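Local coordinates for nitrogenase molybdenum-iron protein alpha chain (Clostridium pasteurianum, PDB 4WES) that forms part of the nitrogenase complex, carrying the iron-molybdenum cofactor at which dinitrogen is reduced to ammonia, at residues N202-L213 with N251-C262. Numbering follows the deposited sequence.
Sequences NKEQKKYSINVL and NADKADLNLVQC. With ICS (iron-sulfur-molybdenum cluster with interstitial carbon), chain F.
Asn211 reaches across to 251-262 with its side-chain amide as well as its backbone. Both N-H groups of ND2 are used: one goes to Ala252 O at 2.8 Å, on a carbonyl lone pair, the other to Asn258 OD1 at 2.9 Å. Both acceptors lie close to the Asn211 amide plane, which fixes its rotation; the two asparagine side chains run side by side, their amides turned 31° apart. With CG anti to the carbonyl carbon and beside the backbone N (chi1 -63°), the amide is carried across toward the turn at Ala252 and Asn258. Leu213 packs next to this pair, CD1 lying 3.5 Å from Asn258 CG.

Beneath them, strands 209-213 and 257-260 pair in parallel: Asn211 N and Leu213 N bond to Leu257 O and Leu259 O, while Asn211 O and Leu213 O receive Leu259 N and Gln261 N. On the other face, Ile210 CD1 meets Leu259 CD1 at 3.8 Å, under helix 289-303.

Toward the surface the loops take over. Lys254, bent at chi2 and chi4, brings NZ onto an in-plane lone pair of Lys203 O at 2.8 Å, and Asn251 OD1 accepts Lys203 N from above its carbonyl plane. One water joins Lys206 N, Ser209 OG and Lys254 O.

Asn237 of neighbouring strand 235-239 donates to both Asn211 OD1 and Asn251 O. Cys262 SG binds the cluster iron FE1 at 2.3 Å, at the N-cap of helix 263-277. This ligand follows the C-terminal end of an inner strand held to 209-213 by those four backbone bonds, consistent with a well-defined position for the sulfur.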
loop_
_atom_site.group_PDB
_atom_site.type_symbol
_atom_site.label_atom_id
_atom_site.label_comp_id
_atom_site.label_asym_id
_atom_site.label_seq_id
_atom_site.Cartn_x
_atom_site.Cartn_y
_atom_site.Cartn_z
ATOM N N ASN A 202 49.328 12.877 -9.025
ATOM C CA ASN A 202 50.692 12.375 -9.126
ATOM C C ASN A 202 50.768 10.877 -9.273
ATOM O O ASN A 202 51.813 10.287 -9.021
ATOM C CB ASN A 202 51.492 12.786 -7.887
ATOM C CG ASN A 202 50.858 12.289 -6.612
ATOM O OD1 ASN A 202 50.106 11.309 -6.610
ATOM N ND2 ASN A 202 51.141 12.980 -5.512
ATOM N N LYS A 203 49.682 10.252 -9.738
ATOM C CA LYS A 203 49.677 8.809 -9.833
ATOM C C LYS A 203 50.595 8.304 -10.951
ATOM O O LYS A 203 50.796 8.959 -11.977
ATOM C CB LYS A 203 48.255 8.278 -9.949
ATOM C CG LYS A 203 47.520 8.400 -8.625
ATOM C CD LYS A 203 46.156 7.722 -8.628
ATOM C CE LYS A 203 46.101 6.535 -7.677
ATOM N NZ LYS A 203 46.824 5.337 -8.188
ATOM N N GLU A 204 51.168 7.129 -10.715
ATOM C CA GLU A 204 51.974 6.422 -11.704
ATOM C C GLU A 204 51.038 5.859 -12.780
ATOM O O GLU A 204 50.076 5.188 -12.469
ATOM C CB GLU A 204 52.713 5.285 -11.011
ATOM C CG GLU A 204 53.643 4.405 -11.835
ATOM C CD GLU A 204 54.260 3.260 -11.029
ATOM O OE1 GLU A 204 54.233 3.325 -9.767
ATOM O OE2 GLU A 204 54.746 2.296 -11.671
ATOM N N GLN A 205 51.352 6.108 -14.045
ATOM C CA GLN A 205 50.524 5.594 -15.146
ATOM C C GLN A 205 50.685 4.075 -15.271
ATOM O O GLN A 205 51.789 3.532 -15.253
ATOM C CB GLN A 205 50.900 6.252 -16.453
ATOM C CG GLN A 205 50.016 5.881 -17.641
ATOM C CD GLN A 205 50.232 6.805 -18.812
ATOM O OE1 GLN A 205 50.608 7.989 -18.642
ATOM N NE2 GLN A 205 49.928 6.308 -20.012
ATOM N N LYS A 206 49.560 3.389 -15.411
ATOM C CA LYS A 206 49.532 1.955 -15.634
ATOM C C LYS A 206 49.509 1.621 -17.121
ATOM O O LYS A 206 49.219 2.456 -17.981
ATOM C CB LYS A 206 48.344 1.292 -14.880
ATOM C CG LYS A 206 48.447 1.366 -13.357
ATOM C CD LYS A 206 47.234 0.807 -12.635
ATOM C CE LYS A 206 47.500 0.734 -11.141
ATOM N NZ LYS A 206 46.341 0.115 -10.443
ATOM N N LYS A 207 49.788 0.364 -17.418
ATOM C CA LYS A 207 49.810 -0.101 -18.803
ATOM C C LYS A 207 48.396 -0.117 -19.398
ATOM O O LYS A 207 47.420 -0.341 -18.692
ATOM C CB LYS A 207 50.420 -1.493 -18.923
ATOM C CG LYS A 207 51.851 -1.590 -18.427
ATOM C CD LYS A 207 52.390 -2.991 -18.694
ATOM C CE LYS A 207 53.147 -3.555 -17.498
ATOM N NZ LYS A 207 54.415 -2.834 -17.203
ATOM N N TYR A 208 48.324 0.078 -20.707
ATOM C CA TYR A 208 47.070 0.050 -21.446
ATOM C C TYR A 208 45.996 0.945 -20.854
ATOM O O TYR A 208 44.835 0.552 -20.720
ATOM C CB TYR A 208 46.553 -1.372 -21.564
ATOM C CG TYR A 208 47.592 -2.339 -22.101
ATOM C CD1 TYR A 208 48.157 -2.171 -23.357
ATOM C CD2 TYR A 208 48.016 -3.394 -21.336
ATOM C CE1 TYR A 208 49.106 -3.053 -23.843
ATOM C CE2 TYR A 208 48.973 -4.266 -21.795
ATOM C CZ TYR A 208 49.514 -4.086 -23.045
ATOM O OH TYR A 208 50.446 -4.991 -23.482
ATOM N N SER A 209 46.389 2.157 -20.499
ATOM C CA SER A 209 45.495 3.089 -19.825
ATOM C C SER A 209 44.692 3.927 -20.811
ATOM O O SER A 209 45.236 4.541 -21.729
ATOM C CB SER A 209 46.274 4.006 -18.879
ATOM O OG SER A 209 46.651 3.359 -17.667
ATOM N N ILE A 210 43.382 3.924 -20.591
ATOM C CA ILE A 210 42.447 4.714 -21.382
ATOM C C ILE A 210 41.584 5.534 -20.416
ATOM O O ILE A 210 41.399 5.180 -19.266
ATOM C CB ILE A 210 41.562 3.805 -22.264
ATOM C CG1 ILE A 210 40.653 2.911 -21.440
ATOM C CG2 ILE A 210 42.448 3.010 -23.193
ATOM C CD1 ILE A 210 39.296 3.560 -21.133
ATOM N N ASN A 211 41.013 6.620 -20.942
ATOM C CA ASN A 211 39.928 7.324 -20.260
ATOM C C ASN A 211 38.675 7.245 -21.118
ATOM O O ASN A 211 38.769 7.249 -22.334
ATOM C CB ASN A 211 40.205 8.799 -20.087
ATOM C CG ASN A 211 41.410 9.115 -19.223
ATOM O OD1 ASN A 211 41.704 8.430 -18.232
ATOM N ND2 ASN A 211 42.148 10.157 -19.644
ATOM N N VAL A 212 37.508 7.193 -20.464
ATOM C CA VAL A 212 36.254 7.410 -21.156
ATOM C C VAL A 212 35.775 8.818 -20.858
ATOM O O VAL A 212 35.471 9.156 -19.719
ATOM C CB VAL A 212 35.179 6.382 -20.815
ATOM C CG1 VAL A 212 33.950 6.578 -21.714
ATOM C CG2 VAL A 212 35.703 4.965 -20.943
ATOM N N LEU A 213 35.800 9.664 -21.875
ATOM C CA LEU A 213 35.431 11.068 -21.740
ATOM C C LEU A 213 33.970 11.298 -22.153
ATOM O O LEU A 213 33.530 10.788 -23.198
ATOM C CB LEU A 213 36.312 11.953 -22.608
ATOM C CG LEU A 213 37.823 11.977 -22.334
ATOM C CD1 LEU A 213 38.471 13.055 -23.181
ATOM C CD2 LEU A 213 38.130 12.149 -20.862
ATOM N N ASN A 251 43.996 12.893 -12.124
ATOM C CA ASN A 251 44.934 12.037 -12.820
ATOM C C ASN A 251 44.483 11.631 -14.224
ATOM O O ASN A 251 45.013 10.678 -14.795
ATOM C CB ASN A 251 45.241 10.818 -11.973
ATOM C CG ASN A 251 46.080 11.157 -10.775
ATOM O OD1 ASN A 251 47.266 11.436 -10.909
ATOM N ND2 ASN A 251 45.473 11.189 -9.612
ATOM N N ALA A 252 43.595 12.415 -14.838
ATOM C CA ALA A 252 43.133 12.067 -16.164
ATOM C C ALA A 252 44.294 12.066 -17.192
ATOM O O ALA A 252 44.208 11.399 -18.212
ATOM C CB ALA A 252 42.025 12.987 -16.642
ATOM N N ASP A 253 45.377 12.809 -16.924
ATOM C CA ASP A 253 46.502 12.831 -17.838
ATOM C C ASP A 253 47.301 11.522 -17.866
ATOM O O ASP A 253 48.180 11.374 -18.699
ATOM C CB ASP A 253 47.434 14.011 -17.532
ATOM C CG ASP A 253 47.992 13.983 -16.106
ATOM O OD1 ASP A 253 47.239 13.694 -15.153
ATOM O OD2 ASP A 253 49.207 14.251 -15.958
ATOM N N LYS A 254 47.014 10.578 -16.993
ATOM C CA LYS A 254 47.748 9.326 -16.903
ATOM C C LYS A 254 47.089 8.259 -17.773
ATOM O O LYS A 254 46.678 7.179 -17.294
ATOM C CB LYS A 254 47.872 8.905 -15.443
ATOM C CG LYS A 254 48.582 9.925 -14.569
ATOM C CD LYS A 254 50.050 10.087 -14.977
ATOM C CE LYS A 254 50.611 11.415 -14.505
ATOM N NZ LYS A 254 50.515 11.499 -13.040
ATOM N N ALA A 255 46.983 8.564 -19.068
ATOM C CA ALA A 255 46.364 7.668 -20.029
ATOM C C ALA A 255 47.068 7.791 -21.349
ATOM O O ALA A 255 47.661 8.819 -21.652
ATOM C CB ALA A 255 44.877 7.958 -20.218
ATOM N N ASP A 256 46.957 6.745 -22.161
ATOM C CA ASP A 256 47.447 6.788 -23.534
ATOM C C ASP A 256 46.406 7.063 -24.602
ATOM O O ASP A 256 46.780 7.436 -25.703
ATOM C CB ASP A 256 48.157 5.481 -23.870
ATOM C CG ASP A 256 49.530 5.427 -23.264
ATOM O OD1 ASP A 256 50.104 6.502 -22.978
ATOM O OD2 ASP A 256 50.028 4.346 -23.028
ATOM N N LEU A 257 45.114 6.895 -24.275
ATOM C CA LEU A 257 44.091 7.135 -25.273
ATOM C C LEU A 257 42.825 7.597 -24.592
ATOM O O LEU A 257 42.357 6.956 -23.646
ATOM C CB LEU A 257 43.813 5.845 -26.082
ATOM C CG LEU A 257 42.818 5.961 -27.254
ATOM C CD1 LEU A 257 43.344 6.880 -28.352
ATOM C CD2 LEU A 257 42.553 4.563 -27.781
ATOM N N ASN A 258 42.274 8.709 -25.098
ATOM C CA ASN A 258 40.967 9.199 -24.664
ATOM C C ASN A 258 39.878 8.700 -25.618
ATOM O O ASN A 258 40.034 8.758 -26.846
ATOM C CB ASN A 258 40.954 10.732 -24.659
ATOM C CG ASN A 258 41.554 11.328 -23.408
ATOM O OD1 ASN A 258 41.355 10.793 -22.326
ATOM N ND2 ASN A 258 42.160 12.510 -23.542
ATOM N N LEU A 259 38.788 8.214 -25.038
ATOM C CA LEU A 259 37.634 7.735 -25.794
ATOM C C LEU A 259 36.509 8.762 -25.591
ATOM O O LEU A 259 36.065 8.947 -24.477
ATOM C CB LEU A 259 37.194 6.378 -25.298
ATOM C CG LEU A 259 38.262 5.304 -25.109
ATOM C CD1 LEU A 259 37.650 4.023 -24.569
ATOM C CD2 LEU A 259 39.062 5.040 -26.349
ATOM N N VAL A 260 35.989 9.343 -26.649
ATOM C CA VAL A 260 34.976 10.386 -26.530
ATOM C C VAL A 260 33.603 9.814 -26.862
ATOM O O VAL A 260 33.301 9.543 -28.029
ATOM C CB VAL A 260 35.332 11.588 -27.420
ATOM C CG1 VAL A 260 34.206 12.602 -27.473
ATOM C CG2 VAL A 260 36.616 12.256 -26.934
ATOM N N GLN A 261 32.783 9.618 -25.833
ATOM C CA GLN A 261 31.424 9.106 -26.004
ATOM C C GLN A 261 30.476 10.267 -26.364
ATOM O O GLN A 261 29.962 10.299 -27.463
ATOM C CB GLN A 261 30.960 8.350 -24.743
ATOM C CG GLN A 261 29.527 7.810 -24.802
ATOM C CD GLN A 261 29.340 6.764 -25.854
ATOM O OE1 GLN A 261 30.156 5.842 -25.964
ATOM N NE2 GLN A 261 28.245 6.861 -26.602
ATOM N N CYS A 262 30.305 11.209 -25.450
ATOM C CA CYS A 262 29.558 12.418 -25.758
ATOM C C CYS A 262 30.503 13.474 -26.331
ATOM O O CYS A 262 31.278 14.096 -25.578
ATOM C CB CYS A 262 28.865 12.994 -24.522
ATOM S SG CYS A 262 28.066 14.529 -24.955
HETATM FE FE1 ICS F . 26.240 14.546 -23.587
HETATM MO MO1 ICS F . 19.858 14.836 -20.834
HETATM FE FE2 ICS F . 24.451 16.139 -22.435
HETATM FE FE3 ICS F . 24.686 13.601 -21.629
HETATM FE FE4 ICS F . 23.697 14.158 -24.032
HETATM FE FE5 ICS F . 21.322 14.292 -23.027
HETATM FE FE6 ICS F . 22.091 16.213 -21.401
HETATM FE FE7 ICS F . 22.294 13.743 -20.646
HETATM C CX ICS F . 23.107 14.679 -22.245
HETATM S S1A ICS F . 24.853 16.043 -24.658
HETATM S S1B ICS F . 20.252 16.245 -22.658
HETATM S S2A ICS F . 26.281 15.235 -21.439
HETATM S S2B ICS F . 23.477 17.899 -21.483
HETATM S S3A ICS F . 21.824 13.629 -25.124
HETATM S S3B ICS F . 21.617 15.457 -19.366
HETATM S S4A ICS F . 25.191 12.488 -23.539
HETATM S S4B ICS F . 20.559 12.739 -21.606
HETATM S S5A ICS F . 23.919 12.483 -19.854
HETATM O O HOH W 1 46.990 11.911 -7.254
HETATM O O HOH W 2 49.089 3.436 -20.621
HETATM O O HOH W 3 47.116 5.025 -15.464
#